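Side-chain contacts in Sn-glycerol-3-phosphate ABC transporter substrate-binding protein UspB (Mycobacterium tuberculosis, PDB 4MFI), which probably captures glycerophosphocholine for uptake, serving as the solute-binding subunit of an ATP-binding cassette importer: residues Asp79-Lys84 and Asp96-Asp101; Thr129-Ser134 and Ala147-Arg152; Asp223-Thr228 and Arg426-Lys431; Asp392-Ala397 and Thr414-Arg419. All blocks are in the same frame, centred on the assembly; numbering follows the deposited sequence.

The four contacts fall into two pairs. Contacts 1 and 2 have centres 18 Å apart and reach the same mixed sheet, touching where L99 CD1 packs on Y150 CD2 at 3.6 Å. Contacts 3 and 4 both use helix 409-427; their centres are 14 Å apart, and L227 O lies 3.5 Å from Q417 NE2. Contact 4 is nested in the loop of chain that contact 3 closes. Between the pairs, contacts 1 and 4 come within about 7 Å at their nearest atoms, and R103 spans them with salt bridges to D79, D101 and D392. Contacts 2 and 4 lie on opposite sides of the chain's centre, about 29 Å apart centre to centre.

Contact 1: residues Asp79-Lys84 and Asp96-Asp101; sequences DEVAQK and DVVLLD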
loop_
_atom_site.group_PDB
_atom_site.type_symbol
_atom_site.label_atom_id
_atom_site.label_comp_id
_atom_site.label_asym_id
_atom_site.label_seq_id
_atom_site.Cartn_x
_atom_site.Cartn_y
_atom_site.Cartn_z
ATOM N N ASP A 79 5.577 -12.232 -1.370
ATOM C CA ASP A 79 6.958 -12.689 -1.299
ATOM C C ASP A 79 7.125 -14.016 -2.028
ATOM O O ASP A 79 8.103 -14.221 -2.750
ATOM C CB ASP A 79 7.414 -12.837 0.156
ATOM C CG ASP A 79 7.694 -11.503 0.834
ATOM O OD1 ASP A 79 8.179 -10.570 0.165
ATOM O OD2 ASP A 79 7.458 -11.398 2.058
ATOM N N GLU A 80 6.159 -14.915 -1.854
ATOM C CA GLU A 80 6.226 -16.221 -2.498
ATOM C C GLU A 80 6.060 -16.115 -4.011
ATOM O O GLU A 80 6.737 -16.823 -4.764
ATOM C CB GLU A 80 5.201 -17.185 -1.897
ATOM C CG GLU A 80 5.519 -17.584 -0.466
ATOM C CD GLU A 80 4.682 -18.749 0.017
ATOM O OE1 GLU A 80 3.827 -19.242 -0.762
ATOM O OE2 GLU A 80 4.885 -19.170 1.178
ATOM N N VAL A 81 5.176 -15.230 -4.466
ATOM C CA VAL A 81 5.024 -15.023 -5.904
ATOM C C VAL A 81 6.342 -14.539 -6.494
ATOM O O VAL A 81 6.764 -15.002 -7.555
ATOM C CB VAL A 81 3.905 -14.021 -6.228
ATOM C CG1 VAL A 81 3.841 -13.754 -7.726
ATOM C CG2 VAL A 81 2.570 -14.551 -5.730
ATOM N N ALA A 82 6.997 -13.617 -5.794
ATOM C CA ALA A 82 8.257 -13.071 -6.270
ATOM C C ALA A 82 9.328 -14.158 -6.420
ATOM O O ALA A 82 10.060 -14.168 -7.414
ATOM C CB ALA A 82 8.734 -11.957 -5.357
ATOM N N GLN A 83 9.437 -15.063 -5.443
ATOM C CA GLN A 83 10.426 -16.140 -5.544
ATOM C C GLN A 83 10.103 -17.111 -6.674
ATOM O O GLN A 83 11.003 -17.589 -7.369
ATOM C CB GLN A 83 10.584 -16.894 -4.224
ATOM C CG GLN A 83 11.089 -16.032 -3.070
ATOM C CD GLN A 83 12.399 -15.309 -3.368
ATOM O OE1 GLN A 83 13.168 -15.709 -4.243
ATOM N NE2 GLN A 83 12.662 -14.244 -2.625
ATOM N N LYS A 84 8.820 -17.405 -6.863
ATOM C CA LYS A 84 8.429 -18.301 -7.943
ATOM C C LYS A 84 8.778 -17.665 -9.289
ATOM O O LYS A 84 9.302 -18.338 -10.187
ATOM C CB LYS A 84 6.939 -18.631 -7.854
ATOM C CG LYS A 84 6.492 -19.747 -8.788
ATOM C CD LYS A 84 4.975 -19.905 -8.741
ATOM C CE LYS A 84 4.477 -20.947 -9.731
ATOM N NZ LYS A 84 4.955 -22.314 -9.387
ATOM N N ASP A 96 2.654 -14.852 -18.051
ATOM C CA ASP A 96 2.356 -13.732 -18.939
ATOM C C ASP A 96 1.999 -12.487 -18.146
ATOM O O ASP A 96 2.288 -11.358 -18.568
ATOM C CB ASP A 96 1.203 -14.087 -19.873
ATOM C CG ASP A 96 1.570 -15.183 -20.837
ATOM O OD1 ASP A 96 2.114 -14.869 -21.918
ATOM O OD2 ASP A 96 1.333 -16.363 -20.503
ATOM N N VAL A 97 1.359 -12.705 -16.998
ATOM C CA VAL A 97 0.906 -11.630 -16.116
ATOM C C VAL A 97 1.271 -12.048 -14.704
ATOM O O VAL A 97 0.935 -13.155 -14.278
ATOM C CB VAL A 97 -0.622 -11.417 -16.224
ATOM C CG1 VAL A 97 -1.094 -10.365 -15.225
ATOM C CG2 VAL A 97 -1.005 -11.018 -17.646
ATOM N N VAL A 98 1.983 -11.187 -13.987
ATOM C CA VAL A 98 2.443 -11.533 -12.645
ATOM C C VAL A 98 2.136 -10.429 -11.634
ATOM O O VAL A 98 2.304 -9.237 -11.916
ATOM C CB VAL A 98 3.956 -11.916 -12.626
ATOM C CG1 VAL A 98 4.831 -10.746 -13.086
ATOM C CG2 VAL A 98 4.377 -12.412 -11.252
ATOM N N LEU A 99 1.665 -10.838 -10.459
ATOM C CA LEU A 99 1.315 -9.914 -9.387
ATOM C C LEU A 99 2.548 -9.574 -8.538
ATOM O O LEU A 99 3.098 -10.440 -7.849
ATOM C CB LEU A 99 0.232 -10.544 -8.514
ATOM C CG LEU A 99 -0.358 -9.695 -7.389
ATOM C CD1 LEU A 99 -1.059 -8.474 -7.975
ATOM C CD2 LEU A 99 -1.334 -10.512 -6.559
ATOM N N LEU A 100 2.982 -8.317 -8.594
ATOM C CA LEU A 100 4.189 -7.876 -7.886
ATOM C C LEU A 100 3.859 -6.741 -6.923
ATOM O O LEU A 100 3.153 -5.793 -7.295
ATOM C CB LEU A 100 5.251 -7.417 -8.887
ATOM C CG LEU A 100 5.759 -8.494 -9.849
ATOM C CD1 LEU A 100 6.742 -7.900 -10.852
ATOM C CD2 LEU A 100 6.414 -9.633 -9.071
ATOM N N ASP A 101 4.365 -6.826 -5.692
ATOM C CA ASP A 101 4.017 -5.807 -4.698
ATOM C C ASP A 101 4.822 -4.516 -4.834
ATOM O O ASP A 101 5.628 -4.356 -5.763
ATOM C CB ASP A 101 3.980 -6.346 -3.247
ATOM C CG ASP A 101 5.355 -6.509 -2.602
ATOM O OD1 ASP A 101 6.385 -6.075 -3.146
ATOM O OD2 ASP A 101 5.399 -7.060 -1.484
#
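V81 and V98 overlap side by side, pointing opposite ways, each offering a single methyl branch: V81 CG1 meets V98 CG2 at 3.8 Å. The same V81 methyl approaches the backbone of the strand more closely, lying 3.4 Å from L99 O, a van der Waals contact with no hydrogen bond behind it. Its position follows from the V81 torsion (chi1 176°), which sets CG1 opposite the backbone N and next to the carbonyl carbon. V98 adopts a different rotamer (chi1 61°) in which CG2 takes that place and CG1 sits between the N and the carbonyl carbon.

The helix, 78-88, links strands 69-73 and 97-101, which both run parallel to strand 39-43 between them. This is a beta-alpha-beta crossover, consistent with the alpha/beta architecture of periplasmic-binding-protein folds, and V81 lies where the helix rests on the sheet.

At one end of the contact the chemistry turns polar. D79 OD1 and D101 OD2 approach to 4.8 Å, and R103 forms salt bridges with both carboxylates, which should offset their like charges. The other D101 oxygen, OD1, caps the backbone N of W104 at the turn into helix 104-110.

Contact 2: residues Thr129-Ser134 and Ala147-Arg152; sequences TDYVDS and AVPYAR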
loop_
_atom_site.group_PDB
_atom_site.type_symbol
_atom_site.label_atom_id
_atom_site.label_comp_id
_atom_site.label_asym_id
_atom_site.label_seq_id
_atom_site.Cartn_x
_atom_site.Cartn_y
_atom_site.Cartn_z
ATOM N N THR A 129 -5.275 7.990 -18.149
ATOM C CA THR A 129 -5.662 9.139 -17.330
ATOM C C THR A 129 -6.846 8.830 -16.413
ATOM O O THR A 129 -7.121 9.591 -15.485
ATOM C CB THR A 129 -5.968 10.396 -18.165
ATOM O OG1 THR A 129 -7.133 10.174 -18.965
ATOM C CG2 THR A 129 -4.799 10.732 -19.065
ATOM N N ASP A 130 -7.537 7.718 -16.659
ATOM C CA ASP A 130 -8.627 7.299 -15.773
ATOM C C ASP A 130 -8.166 6.394 -14.625
ATOM O O ASP A 130 -8.974 5.984 -13.795
ATOM C CB ASP A 130 -9.759 6.615 -16.552
ATOM C CG ASP A 130 -11.018 6.413 -15.702
ATOM O OD1 ASP A 130 -11.469 7.374 -15.032
ATOM O OD2 ASP A 130 -11.554 5.283 -15.689
ATOM N N TYR A 131 -6.880 6.060 -14.571
ATOM C CA TYR A 131 -6.360 5.405 -13.372
ATOM C C TYR A 131 -6.100 6.462 -12.315
ATOM O O TYR A 131 -5.628 7.559 -12.636
ATOM C CB TYR A 131 -5.085 4.604 -13.668
ATOM C CG TYR A 131 -5.368 3.316 -14.402
ATOM C CD1 TYR A 131 -5.582 3.310 -15.777
ATOM C CD2 TYR A 131 -5.470 2.115 -13.716
ATOM C CE1 TYR A 131 -5.864 2.141 -16.445
ATOM C CE2 TYR A 131 -5.753 0.937 -14.375
ATOM C CZ TYR A 131 -5.944 0.956 -15.742
ATOM O OH TYR A 131 -6.226 -0.209 -16.411
ATOM N N VAL A 132 -6.428 6.139 -11.063
ATOM C CA VAL A 132 -6.119 7.007 -9.927
ATOM C C VAL A 132 -4.654 7.422 -10.054
ATOM O O VAL A 132 -3.783 6.577 -10.270
ATOM C CB VAL A 132 -6.378 6.278 -8.591
ATOM C CG1 VAL A 132 -5.877 7.095 -7.404
ATOM C CG2 VAL A 132 -7.873 5.964 -8.441
ATOM N N ASP A 133 -4.390 8.722 -9.963
ATOM C CA ASP A 133 -3.078 9.253 -10.331
ATOM C C ASP A 133 -1.938 8.584 -9.582
ATOM O O ASP A 133 -0.974 8.113 -10.204
ATOM C CB ASP A 133 -3.005 10.771 -10.116
ATOM C CG ASP A 133 -3.805 11.558 -11.137
ATOM O OD1 ASP A 133 -4.228 10.972 -12.152
ATOM O OD2 ASP A 133 -3.991 12.782 -10.931
ATOM N N SER A 134 -2.045 8.526 -8.256
ATOM C CA SER A 134 -0.957 7.973 -7.455
ATOM C C SER A 134 -0.782 6.488 -7.722
ATOM O O SER A 134 0.341 5.989 -7.723
ATOM C CB SER A 134 -1.174 8.222 -5.956
ATOM O OG SER A 134 -2.304 7.504 -5.494
ATOM N N ALA A 147 4.035 -1.570 -14.284
ATOM C CA ALA A 147 2.894 -2.360 -13.844
ATOM C C ALA A 147 1.642 -1.502 -13.843
ATOM O O ALA A 147 1.715 -0.290 -14.049
ATOM C CB ALA A 147 3.139 -2.951 -12.451
ATOM N N VAL A 148 0.500 -2.146 -13.619
ATOM C CA VAL A 148 -0.799 -1.485 -13.525
ATOM C C VAL A 148 -1.378 -1.836 -12.146
ATOM O O VAL A 148 -1.329 -2.994 -11.739
ATOM C CB VAL A 148 -1.733 -1.989 -14.656
ATOM C CG1 VAL A 148 -3.155 -1.453 -14.501
ATOM C CG2 VAL A 148 -1.170 -1.623 -16.026
ATOM N N PRO A 149 -1.922 -0.846 -11.417
ATOM C CA PRO A 149 -2.443 -1.142 -10.074
ATOM C C PRO A 149 -3.592 -2.148 -10.105
ATOM O O PRO A 149 -4.424 -2.099 -11.018
ATOM C CB PRO A 149 -2.954 0.219 -9.590
ATOM C CG PRO A 149 -3.256 0.980 -10.856
ATOM C CD PRO A 149 -2.158 0.557 -11.802
ATOM N N TYR A 150 -3.638 -3.041 -9.119
ATOM C CA TYR A 150 -4.606 -4.138 -9.117
ATOM C C TYR A 150 -5.254 -4.324 -7.744
ATOM O O TYR A 150 -6.469 -4.185 -7.602
ATOM C CB TYR A 150 -3.900 -5.418 -9.552
ATOM C CG TYR A 150 -4.727 -6.688 -9.547
ATOM C CD1 TYR A 150 -5.730 -6.901 -10.492
ATOM C CD2 TYR A 150 -4.463 -7.703 -8.633
ATOM C CE1 TYR A 150 -6.460 -8.083 -10.509
ATOM C CE2 TYR A 150 -5.187 -8.889 -8.641
ATOM C CZ TYR A 150 -6.184 -9.073 -9.578
ATOM O OH TYR A 150 -6.893 -10.254 -9.595
ATOM N N ALA A 151 -4.441 -4.633 -6.734
ATOM C CA ALA A 151 -4.933 -4.855 -5.373
ATOM C C ALA A 151 -4.287 -3.817 -4.466
ATOM O O ALA A 151 -3.214 -4.049 -3.905
ATOM C CB ALA A 151 -4.585 -6.264 -4.905
ATOM N N ARG A 152 -4.929 -2.657 -4.356
ATOM C CA ARG A 152 -4.311 -1.493 -3.727
ATOM C C ARG A 152 -5.020 -1.082 -2.442
ATOM O O ARG A 152 -6.231 -1.237 -2.312
ATOM C CB ARG A 152 -4.264 -0.315 -4.711
ATOM C CG ARG A 152 -3.662 -0.668 -6.095
ATOM C CD ARG A 152 -2.262 -1.328 -6.020
ATOM N NE ARG A 152 -1.438 -0.572 -5.091
ATOM C CZ ARG A 152 -0.730 0.509 -5.402
ATOM N NH1 ARG A 152 -0.610 0.912 -6.668
ATOM N NH2 ARG A 152 -0.104 1.163 -4.437
#
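Y131 meets two consecutive strand residues, V148 and P149, through its CD2 and CE2 atoms, and every contact between 129-134 and 147-152 is apolar. The shortest is from Y131 CE2 to V148 CG1, at 3.5 Å. The same methyl also lies 3.8 Å from Y131 OH, so it sits beside the phenol end of the ring, and the two side chains cross at about a right angle. V148 turns CG1 opposite its backbone N (chi1 173°), the orientation that brings this branch to the tyrosine. Nearer the root of the ring, Y131 CD2 touches the proline ring at P149 CG, 3.8 Å away. Both partners approach the aromatic ring obliquely.

Polar interactions lead outward. No hydrogen bond joins the two segments; instead Y131 OH is hydrogen-bonded to T331 OG1, which gives the buried hydroxyl a partner and fixes the far end of the ring. On the preceding residue, D130 forms a salt bridge to R349, while R152 at the end of the strand segment forms one to D138.

Backbone geometry adds a further feature. A classic beta bulge follows the residues that meet Y131, with Y150 and A151 together opposite A307, and the Y150 side chain points away from the contact.

Within the fold, V132 occupies the N-cap position of helix 133-137, whose L136 packs against both Y131 and P149. V148 pairs with L309 of strand 307-310, so the tyrosine packs between this short helix and the mixed sheet.

Contact 3: residues Asp223-Thr228 and Arg426-Lys431; sequences DKWTLT and RQIMRK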
loop_
_atom_site.group_PDB
_atom_site.type_symbol
_atom_site.label_atom_id
_atom_site.label_comp_id
_atom_site.label_asym_id
_atom_site.label_seq_id
_atom_site.Cartn_x
_atom_site.Cartn_y
_atom_site.Cartn_z
ATOM N N ASP A 223 14.569 11.578 -0.387
ATOM C CA ASP A 223 14.099 12.463 -1.440
ATOM C C ASP A 223 14.746 11.905 -2.702
ATOM O O ASP A 223 15.951 12.084 -2.935
ATOM C CB ASP A 223 14.582 13.885 -1.166
ATOM C CG ASP A 223 14.047 14.894 -2.158
ATOM O OD1 ASP A 223 13.280 14.507 -3.068
ATOM O OD2 ASP A 223 14.393 16.090 -2.012
ATOM N N LYS A 224 13.953 11.194 -3.497
ATOM C CA LYS A 224 14.491 10.358 -4.571
ATOM C C LYS A 224 15.572 9.424 -3.998
ATOM O O LYS A 224 15.303 8.718 -3.027
ATOM C CB LYS A 224 14.992 11.211 -5.738
ATOM C CG LYS A 224 13.976 12.246 -6.196
ATOM C CD LYS A 224 12.680 11.600 -6.633
ATOM C CE LYS A 224 11.649 12.658 -7.009
ATOM N NZ LYS A 224 12.199 13.639 -7.989
ATOM N N TRP A 225 16.779 9.429 -4.563
ATOM C CA TRP A 225 17.838 8.526 -4.096
ATOM C C TRP A 225 18.654 9.050 -2.919
ATOM O O TRP A 225 19.554 8.365 -2.426
ATOM C CB TRP A 225 18.797 8.173 -5.234
ATOM C CG TRP A 225 18.142 7.451 -6.351
ATOM C CD1 TRP A 225 18.005 7.884 -7.641
ATOM C CD2 TRP A 225 17.525 6.156 -6.294
ATOM N NE1 TRP A 225 17.342 6.937 -8.388
ATOM C CE2 TRP A 225 17.032 5.871 -7.583
ATOM C CE3 TRP A 225 17.321 5.222 -5.273
ATOM C CZ2 TRP A 225 16.364 4.681 -7.881
ATOM C CZ3 TRP A 225 16.662 4.042 -5.568
ATOM C CH2 TRP A 225 16.189 3.782 -6.863
ATOM N N THR A 226 18.342 10.260 -2.471
ATOM C CA THR A 226 19.093 10.903 -1.403
ATOM C C THR A 226 18.423 10.636 -0.060
ATOM O O THR A 226 17.293 11.059 0.182
ATOM C CB THR A 226 19.222 12.410 -1.696
ATOM O OG1 THR A 226 19.944 12.576 -2.926
ATOM C CG2 THR A 226 19.944 13.138 -0.571
ATOM N N LEU A 227 19.116 9.902 0.801
ATOM C CA LEU A 227 18.553 9.537 2.096
ATOM C C LEU A 227 18.434 10.761 3.002
ATOM O O LEU A 227 19.316 11.631 3.020
ATOM C CB LEU A 227 19.385 8.435 2.744
ATOM C CG LEU A 227 19.500 7.143 1.921
ATOM C CD1 LEU A 227 20.411 6.148 2.610
ATOM C CD2 LEU A 227 18.140 6.523 1.676
ATOM N N THR A 228 17.327 10.844 3.733
ATOM C CA THR A 228 17.019 12.038 4.522
ATOM C C THR A 228 16.532 11.680 5.927
ATOM O O THR A 228 15.859 12.479 6.577
ATOM C CB THR A 228 15.980 12.955 3.812
ATOM O OG1 THR A 228 14.795 12.214 3.491
ATOM C CG2 THR A 228 16.551 13.536 2.530
ATOM N N ARG A 426 25.540 -0.408 -3.188
ATOM C CA ARG A 426 26.055 -1.686 -3.660
ATOM C C ARG A 426 25.078 -2.455 -4.550
ATOM O O ARG A 426 25.510 -3.179 -5.451
ATOM C CB ARG A 426 26.585 -2.551 -2.506
ATOM C CG ARG A 426 25.582 -3.430 -1.822
ATOM C CD ARG A 426 26.238 -4.216 -0.679
ATOM N NE ARG A 426 27.475 -4.913 -1.051
ATOM C CZ ARG A 426 27.528 -6.077 -1.698
ATOM N NH1 ARG A 426 26.417 -6.681 -2.098
ATOM N NH2 ARG A 426 28.694 -6.636 -1.971
ATOM N N GLN A 427 23.775 -2.276 -4.319
ATOM C CA GLN A 427 22.754 -3.070 -5.023
ATOM C C GLN A 427 22.048 -2.349 -6.158
ATOM O O GLN A 427 21.623 -2.985 -7.123
ATOM C CB GLN A 427 21.675 -3.569 -4.056
ATOM C CG GLN A 427 22.179 -4.428 -2.914
ATOM C CD GLN A 427 22.931 -5.648 -3.388
ATOM O OE1 GLN A 427 24.151 -5.716 -3.277
ATOM N NE2 GLN A 427 22.202 -6.630 -3.911
ATOM N N ILE A 428 21.911 -1.031 -6.042
ATOM C CA ILE A 428 21.023 -0.292 -6.932
ATOM C C ILE A 428 21.751 0.686 -7.830
ATOM O O ILE A 428 21.569 0.667 -9.048
ATOM C CB ILE A 428 19.948 0.492 -6.140
ATOM C CG1 ILE A 428 19.147 -0.459 -5.244
ATOM C CG2 ILE A 428 19.041 1.283 -7.089
ATOM C CD1 ILE A 428 18.476 -1.610 -5.984
ATOM N N MET A 429 22.581 1.541 -7.238
ATOM C CA MET A 429 23.108 2.679 -7.988
ATOM C C MET A 429 23.948 2.298 -9.208
ATOM O O MET A 429 23.852 2.949 -10.247
ATOM C CB MET A 429 23.815 3.671 -7.051
ATOM C CG MET A 429 22.931 4.106 -5.871
ATOM S SD MET A 429 21.251 4.685 -6.333
ATOM C CE MET A 429 21.609 6.375 -6.696
ATOM N N ARG A 430 24.738 1.235 -9.117
ATOM C CA ARG A 430 25.533 0.840 -10.283
ATOM C C ARG A 430 24.660 0.368 -11.449
ATOM O O ARG A 430 24.990 0.564 -12.618
ATOM C CB ARG A 430 26.567 -0.222 -9.916
ATOM C CG ARG A 430 27.298 -0.787 -11.117
ATOM C CD ARG A 430 28.377 -1.765 -10.706
ATOM N NE ARG A 430 29.628 -1.084 -10.380
ATOM C CZ ARG A 430 30.749 -1.710 -10.034
ATOM N NH1 ARG A 430 30.778 -3.036 -9.942
ATOM N NH2 ARG A 430 31.850 -1.009 -9.784
ATOM N N LYS A 431 23.524 -0.230 -11.131
ATOM C CA LYS A 431 22.652 -0.789 -12.153
ATOM C C LYS A 431 21.884 0.267 -12.945
ATOM O O LYS A 431 21.278 -0.047 -13.971
ATOM C CB LYS A 431 21.692 -1.807 -11.533
ATOM C CG LYS A 431 22.404 -2.980 -10.874
ATOM C CD LYS A 431 21.428 -4.013 -10.332
ATOM C CE LYS A 431 22.169 -5.139 -9.615
ATOM N NZ LYS A 431 21.287 -5.892 -8.674
#
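The W225 indole carries M429 over one face, with SD 3.9 Å above the ring plane and displaced from the ring centre, while I428 CG2 reaches the six-membered ring obliquely. Y383 adds an edge-to-face ring contact from outside the two segments. The sulfur placement defines a Met-aromatic contact, and the neighbouring methyl adds a CH-pi interaction: M429 CE stands 4.1 Å from the centroid of the five-membered ring, 29° off its normal.

The tryptophan is presented by a tight beta hairpin. D223 to T226 form a type II' turn between strands 222-223 and 226-227, closed by backbone bonds from T226 N to D223 O (3.0 Å) and from D223 N to T226 O (2.8 Å). W225 projects from this turn toward the chain's C-terminal end, just past helix 409-427.

M429 reaches the ring through a folded chain. Bends at chi2 (-50°) and chi3 (-85°) bring SD and CE across the indole, and the methionine chain runs antiparallel to the tryptophan side chain. I428 crosses the tryptophan at about a right angle and also packs on L110 of helix 104-110, so this residue joins the hairpin contact to another helix. Its CG2 methyl lies 3.8 Å from W225 CH2, whereas M429 CE comes down near the root of the side chain, 3.6 Å from W225 CB.

Contact 4: residues Asp392-Ala397 and Thr414-Arg419; sequences DRIISA and TNIQKR
Contact 4 is an antiparallel helix-helix packing, with I394 meeting I416 and R419 between the last two long helices of the chain, 391-405 and 409-427. A three-residue connection joins them into a helical hairpin. The short segments run at 166° to each other, with axes 10.2 Å apart at closest approach.

The apolar part is carried by isoleucines. I394 and I416 meet through their CG2 methyls at 3.9 Å, and both side chains turn that branch opposite the backbone N. I416 also extends CD1 to within 3.8 Å of I394 O, while its CG2 methyl makes a longer approach to I395 CG1, at 4.3 Å. Further along helix 409-427, L420 touches both I394 and I395, continuing the apolar seam.

On the more exposed side of the contact, R419 lays its guanidinium over I394, whose CG2 lies over one face, 3.9 Å from R419 NH1. A bend at chi3 (57°) turns the group back across the isoleucine. One water sits at the guanidinium edge, in its plane, accepting from R419 NH2 at 3.1 Å and donating to I394 O at 2.9 Å.

On another side of helix 391-405, D392 O accepts from both S396 N and S396 OG, which arrive from opposite faces of the carbonyl plane. S207 OG adds a further hydrogen bond to this oxygen.

The face and edge of the R419 guanidinium thus do different work: the flat surface packs on aliphatic carbon, while one N-H of NH2 is satisfied by the water in the guanidinium plane. No direct hydrogen bond joins the two segments; methyls pack on methyls and on the guanidinium face, and the polar link runs through the water.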
loop_
_atom_site.group_PDB
_atom_site.type_symbol
_atom_site.label_atom_id
_atom_site.label_comp_id
_atom_site.label_asym_id
_atom_site.label_seq_id
_atom_site.Cartn_x
_atom_site.Cartn_y
_atom_site.Cartn_z
ATOM N N ASP A 392 12.164 -1.237 3.744
ATOM C CA ASP A 392 10.972 -1.336 4.575
ATOM C C ASP A 392 11.245 -2.058 5.887
ATOM O O ASP A 392 10.809 -1.612 6.945
ATOM C CB ASP A 392 9.835 -2.028 3.821
ATOM C CG ASP A 392 10.168 -3.450 3.418
ATOM O OD1 ASP A 392 11.283 -3.680 2.899
ATOM O OD2 ASP A 392 9.317 -4.346 3.627
ATOM N N ARG A 393 11.990 -3.159 5.819
ATOM C CA ARG A 393 12.229 -3.985 6.994
ATOM C C ARG A 393 13.235 -3.343 7.950
ATOM O O ARG A 393 13.085 -3.412 9.176
ATOM C CB ARG A 393 12.714 -5.375 6.568
ATOM C CG ARG A 393 11.771 -6.113 5.598
ATOM C CD ARG A 393 10.388 -6.371 6.181
ATOM N NE ARG A 393 10.452 -7.004 7.499
ATOM C CZ ARG A 393 9.387 -7.421 8.180
ATOM N NH1 ARG A 393 8.171 -7.289 7.662
ATOM N NH2 ARG A 393 9.535 -7.971 9.378
ATOM N N ILE A 394 14.267 -2.733 7.382
ATOM C CA ILE A 394 15.306 -2.092 8.183
ATOM C C ILE A 394 14.767 -0.831 8.871
ATOM O O ILE A 394 14.993 -0.612 10.065
ATOM C CB ILE A 394 16.542 -1.771 7.311
ATOM C CG1 ILE A 394 17.169 -3.074 6.798
ATOM C CG2 ILE A 394 17.552 -0.925 8.074
ATOM C CD1 ILE A 394 18.227 -2.870 5.723
ATOM N N ILE A 395 14.031 -0.003 8.135
ATOM C CA ILE A 395 13.396 1.162 8.752
ATOM C C ILE A 395 12.376 0.738 9.819
ATOM O O ILE A 395 12.332 1.314 10.912
ATOM C CB ILE A 395 12.754 2.077 7.691
ATOM C CG1 ILE A 395 13.852 2.680 6.800
ATOM C CG2 ILE A 395 11.933 3.178 8.349
ATOM C CD1 ILE A 395 13.338 3.365 5.530
ATOM N N SER A 396 11.571 -0.278 9.518
ATOM C CA SER A 396 10.607 -0.773 10.496
ATOM C C SER A 396 11.280 -1.267 11.763
ATOM O O SER A 396 10.776 -1.019 12.861
ATOM C CB SER A 396 9.745 -1.894 9.924
ATOM O OG SER A 396 8.765 -1.381 9.047
ATOM N N ALA A 397 12.396 -1.981 11.625
ATOM C CA ALA A 397 13.088 -2.480 12.806
ATOM C C ALA A 397 13.572 -1.327 13.674
ATOM O O ALA A 397 13.506 -1.395 14.900
ATOM C CB ALA A 397 14.253 -3.384 12.409
ATOM N N THR A 414 20.474 7.577 12.375
ATOM C CA THR A 414 21.822 7.716 11.830
ATOM C C THR A 414 22.419 6.362 11.455
ATOM O O THR A 414 22.986 6.212 10.366
ATOM C CB THR A 414 22.745 8.458 12.816
ATOM O OG1 THR A 414 22.208 9.765 13.072
ATOM C CG2 THR A 414 24.156 8.585 12.263
ATOM N N ASN A 415 22.288 5.380 12.346
ATOM C CA ASN A 415 22.766 4.018 12.081
ATOM C C ASN A 415 22.052 3.425 10.879
ATOM O O ASN A 415 22.671 2.822 10.003
ATOM C CB ASN A 415 22.575 3.098 13.309
ATOM C CG ASN A 415 22.763 1.593 12.982
ATOM O OD1 ASN A 415 23.890 1.089 12.964
ATOM N ND2 ASN A 415 21.654 0.874 12.749
ATOM N N ILE A 416 20.737 3.586 10.850
ATOM C CA ILE A 416 19.955 3.044 9.750
ATOM C C ILE A 416 20.344 3.695 8.434
ATOM O O ILE A 416 20.516 3.001 7.427
ATOM C CB ILE A 416 18.459 3.184 10.008
ATOM C CG1 ILE A 416 18.042 2.198 11.095
ATOM C CG2 ILE A 416 17.664 2.950 8.732
ATOM C CD1 ILE A 416 16.659 2.435 11.591
ATOM N N GLN A 417 20.507 5.019 8.432
ATOM C CA GLN A 417 20.882 5.698 7.192
ATOM C C GLN A 417 22.223 5.202 6.646
ATOM O O GLN A 417 22.371 5.016 5.439
ATOM C CB GLN A 417 20.879 7.227 7.342
ATOM C CG GLN A 417 21.234 7.931 6.033
ATOM C CD GLN A 417 20.728 9.359 5.942
ATOM O OE1 GLN A 417 19.639 9.677 6.402
ATOM N NE2 GLN A 417 21.507 10.218 5.302
ATOM N N LYS A 418 23.195 4.972 7.528
ATOM C CA LYS A 418 24.486 4.445 7.088
ATOM C C LYS A 418 24.339 3.060 6.457
ATOM O O LYS A 418 24.932 2.772 5.412
ATOM C CB LYS A 418 25.476 4.391 8.258
ATOM C CG LYS A 418 25.950 5.754 8.728
ATOM C CD LYS A 418 26.825 5.646 9.973
ATOM C CE LYS A 418 27.573 6.947 10.242
ATOM N NZ LYS A 418 26.685 8.139 10.268
ATOM N N ARG A 419 23.535 2.205 7.079
ATOM C CA ARG A 419 23.310 0.862 6.545
ATOM C C ARG A 419 22.579 0.895 5.210
ATOM O O ARG A 419 22.928 0.160 4.281
ATOM C CB ARG A 419 22.562 -0.000 7.565
ATOM C CG ARG A 419 23.458 -0.334 8.765
ATOM C CD ARG A 419 22.698 -0.841 9.946
ATOM N NE ARG A 419 21.913 -2.021 9.623
ATOM C CZ ARG A 419 20.712 -2.261 10.131
ATOM N NH1 ARG A 419 20.059 -3.355 9.788
ATOM N NH2 ARG A 419 20.159 -1.393 10.976
HETATM O O HOH W 1 17.208 -1.341 11.765
#